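Local coordinates for hypothetical protein XCC0632 (PDB 2IQI), which is of unknown function but probably serves as the auxiliary lipoprotein component of an ABC-type transport system, at residues P23-V28 with V169-V174. Sequence-based numbering, arbitrary orientation.
Sequences PAWPQV and VTTELV
The benzene half of the W25 indole offers one face to a methyl group of V174, while the carbonyl O of T171 approaches the same half obliquely. This is a CH-pi contact between a loop and a helix, a worked example of an aromatic side chain from a loop lying against a helix. Residues 23-28 belong to the loop between strand 11-13 and strand 31-34; the other partner is the long helix 155-185, which packs beside helix 69-82 in an alpha+beta fold in which two helices pack with a mixed sheet, in the ABC-type transport auxiliary lipoprotein family. CG1 of V174 sits 3.8 Å from the centroid of the six-membered ring of W25, 28° off the ring normal. The methyl is thus displaced from the ring centre toward the CZ3-CH2 bond, with V174 CG1 3.4 Å from W25 CZ3 and 3.5 Å from W25 CH2. With CG1 anti to the backbone N (chi1 162°), this branch is the one over the ring; the W25 and V174 side chains cross at about a right angle. One turn earlier, T171 adds a looser flank, its CG2 4.2 Å from W25 CZ2. T171 OG1 is hydrogen-bonded to the backbone O of T167. Beyond this pair, the indole of W25 also touches L178 farther along the same helix and S84 in a loop, P26 and V28 touch I179 and Q182, and V174 packs on F81 of helix 69-82. At the CZ2 corner of the indole, the backbone O of T171 comes within 3.7 Å of W25 CZ2, oblique to the ring.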
loop_
_atom_site.group_PDB
_atom_site.type_symbol
_atom_site.label_atom_id
_atom_site.label_comp_id
_atom_site.label_asym_id
_atom_site.label_seq_id
_atom_site.Cartn_x
_atom_site.Cartn_y
_atom_site.Cartn_z
ATOM N N PRO A 23 -16.717 -5.615 -9.035
ATOM C CA PRO A 23 -17.376 -6.594 -9.890
ATOM C C PRO A 23 -16.686 -6.819 -11.194
ATOM O O PRO A 23 -16.943 -7.817 -11.822
ATOM C CB PRO A 23 -18.765 -5.981 -10.129
ATOM C CG PRO A 23 -18.998 -5.179 -8.905
ATOM C CD PRO A 23 -17.639 -4.508 -8.730
ATOM N N ALA A 24 -15.781 -5.947 -11.592
ATOM C CA ALA A 24 -15.099 -6.188 -12.845
ATOM C C ALA A 24 -13.724 -6.837 -12.719
ATOM O O ALA A 24 -12.986 -6.946 -13.727
ATOM C CB ALA A 24 -15.024 -4.904 -13.651
ATOM N N TRP A 25 -13.348 -7.237 -11.508
ATOM C CA TRP A 25 -12.087 -7.925 -11.359
ATOM C C TRP A 25 -12.306 -9.364 -11.795
ATOM O O TRP A 25 -13.268 -10.006 -11.345
ATOM C CB TRP A 25 -11.579 -7.899 -9.919
ATOM C CG TRP A 25 -11.168 -6.532 -9.378
ATOM C CD1 TRP A 25 -10.863 -5.412 -10.097
ATOM C CD2 TRP A 25 -10.973 -6.177 -7.999
ATOM N NE1 TRP A 25 -10.523 -4.389 -9.263
ATOM C CE2 TRP A 25 -10.578 -4.825 -7.969
ATOM C CE3 TRP A 25 -11.086 -6.877 -6.788
ATOM C CZ2 TRP A 25 -10.327 -4.143 -6.778
ATOM C CZ3 TRP A 25 -10.831 -6.189 -5.598
ATOM C CH2 TRP A 25 -10.464 -4.836 -5.607
ATOM N N PRO A 26 -11.393 -9.905 -12.630
ATOM C CA PRO A 26 -11.513 -11.308 -12.991
ATOM C C PRO A 26 -11.431 -12.174 -11.741
ATOM O O PRO A 26 -10.658 -11.863 -10.795
ATOM C CB PRO A 26 -10.277 -11.562 -13.862
ATOM C CG PRO A 26 -9.331 -10.513 -13.478
ATOM C CD PRO A 26 -10.175 -9.310 -13.187
ATOM N N GLN A 27 -12.266 -13.220 -11.732
ATOM C CA GLN A 27 -12.127 -14.348 -10.823
ATOM C C GLN A 27 -11.065 -15.256 -11.402
ATOM O O GLN A 27 -11.227 -15.737 -12.512
ATOM C CB GLN A 27 -13.439 -15.089 -10.700
ATOM C CG GLN A 27 -13.422 -16.088 -9.565
ATOM C CD GLN A 27 -14.780 -16.244 -8.905
ATOM O OE1 GLN A 27 -15.818 -16.350 -9.586
ATOM N NE2 GLN A 27 -14.786 -16.253 -7.568
ATOM N N VAL A 28 -9.967 -15.462 -10.681
ATOM C CA VAL A 28 -8.833 -16.185 -11.240
ATOM C C VAL A 28 -8.656 -17.558 -10.593
ATOM O O VAL A 28 -9.424 -17.939 -9.712
ATOM C CB VAL A 28 -7.497 -15.395 -11.155
ATOM C CG1 VAL A 28 -7.625 -14.007 -11.808
ATOM C CG2 VAL A 28 -7.018 -15.311 -9.730
ATOM N N VAL A 169 -4.872 3.070 -2.350
ATOM C CA VAL A 169 -3.733 2.429 -3.044
ATOM C C VAL A 169 -3.887 0.917 -3.081
ATOM O O VAL A 169 -3.584 0.312 -4.104
ATOM C CB VAL A 169 -2.280 2.900 -2.558
ATOM C CG1 VAL A 169 -1.799 2.204 -1.296
ATOM C CG2 VAL A 169 -1.255 2.722 -3.659
ATOM N N THR A 170 -4.372 0.320 -1.981
ATOM C CA THR A 170 -4.563 -1.124 -1.888
ATOM C C THR A 170 -5.601 -1.527 -2.939
ATOM O O THR A 170 -5.456 -2.552 -3.587
ATOM C CB THR A 170 -5.059 -1.552 -0.474
ATOM O OG1 THR A 170 -4.104 -1.162 0.512
ATOM C CG2 THR A 170 -5.282 -3.041 -0.362
ATOM N N THR A 171 -6.643 -0.711 -3.116
ATOM C CA THR A 171 -7.701 -1.022 -4.091
ATOM C C THR A 171 -7.108 -1.012 -5.511
ATOM O O THR A 171 -7.492 -1.809 -6.393
ATOM C CB THR A 171 -8.879 -0.023 -3.990
ATOM O OG1 THR A 171 -9.475 -0.126 -2.698
ATOM C CG2 THR A 171 -9.909 -0.342 -4.968
ATOM N N GLU A 172 -6.178 -0.098 -5.740
ATOM C CA GLU A 172 -5.587 0.007 -7.054
ATOM C C GLU A 172 -4.620 -1.161 -7.268
ATOM O O GLU A 172 -4.437 -1.616 -8.389
ATOM C CB GLU A 172 -4.910 1.376 -7.239
ATOM C CG GLU A 172 -5.880 2.547 -7.460
ATOM C CD GLU A 172 -5.199 3.972 -7.476
ATOM O OE1 GLU A 172 -3.969 4.129 -7.805
ATOM O OE2 GLU A 172 -5.940 4.958 -7.171
ATOM N N LEU A 173 -4.017 -1.648 -6.193
ATOM C CA LEU A 173 -3.024 -2.707 -6.318
ATOM C C LEU A 173 -3.678 -4.036 -6.629
ATOM O O LEU A 173 -3.305 -4.733 -7.563
ATOM C CB LEU A 173 -2.245 -2.858 -5.025
ATOM C CG LEU A 173 -1.019 -1.991 -4.904
ATOM C CD1 LEU A 173 -0.497 -1.926 -3.443
ATOM C CD2 LEU A 173 -0.044 -2.664 -5.845
ATOM N N VAL A 174 -4.654 -4.368 -5.809
ATOM C CA VAL A 174 -5.363 -5.583 -5.928
ATOM C C VAL A 174 -5.920 -5.749 -7.340
ATOM O O VAL A 174 -5.804 -6.835 -7.939
ATOM C CB VAL A 174 -6.435 -5.640 -4.863
ATOM C CG1 VAL A 174 -7.485 -6.682 -5.200
ATOM C CG2 VAL A 174 -5.792 -5.973 -3.530
#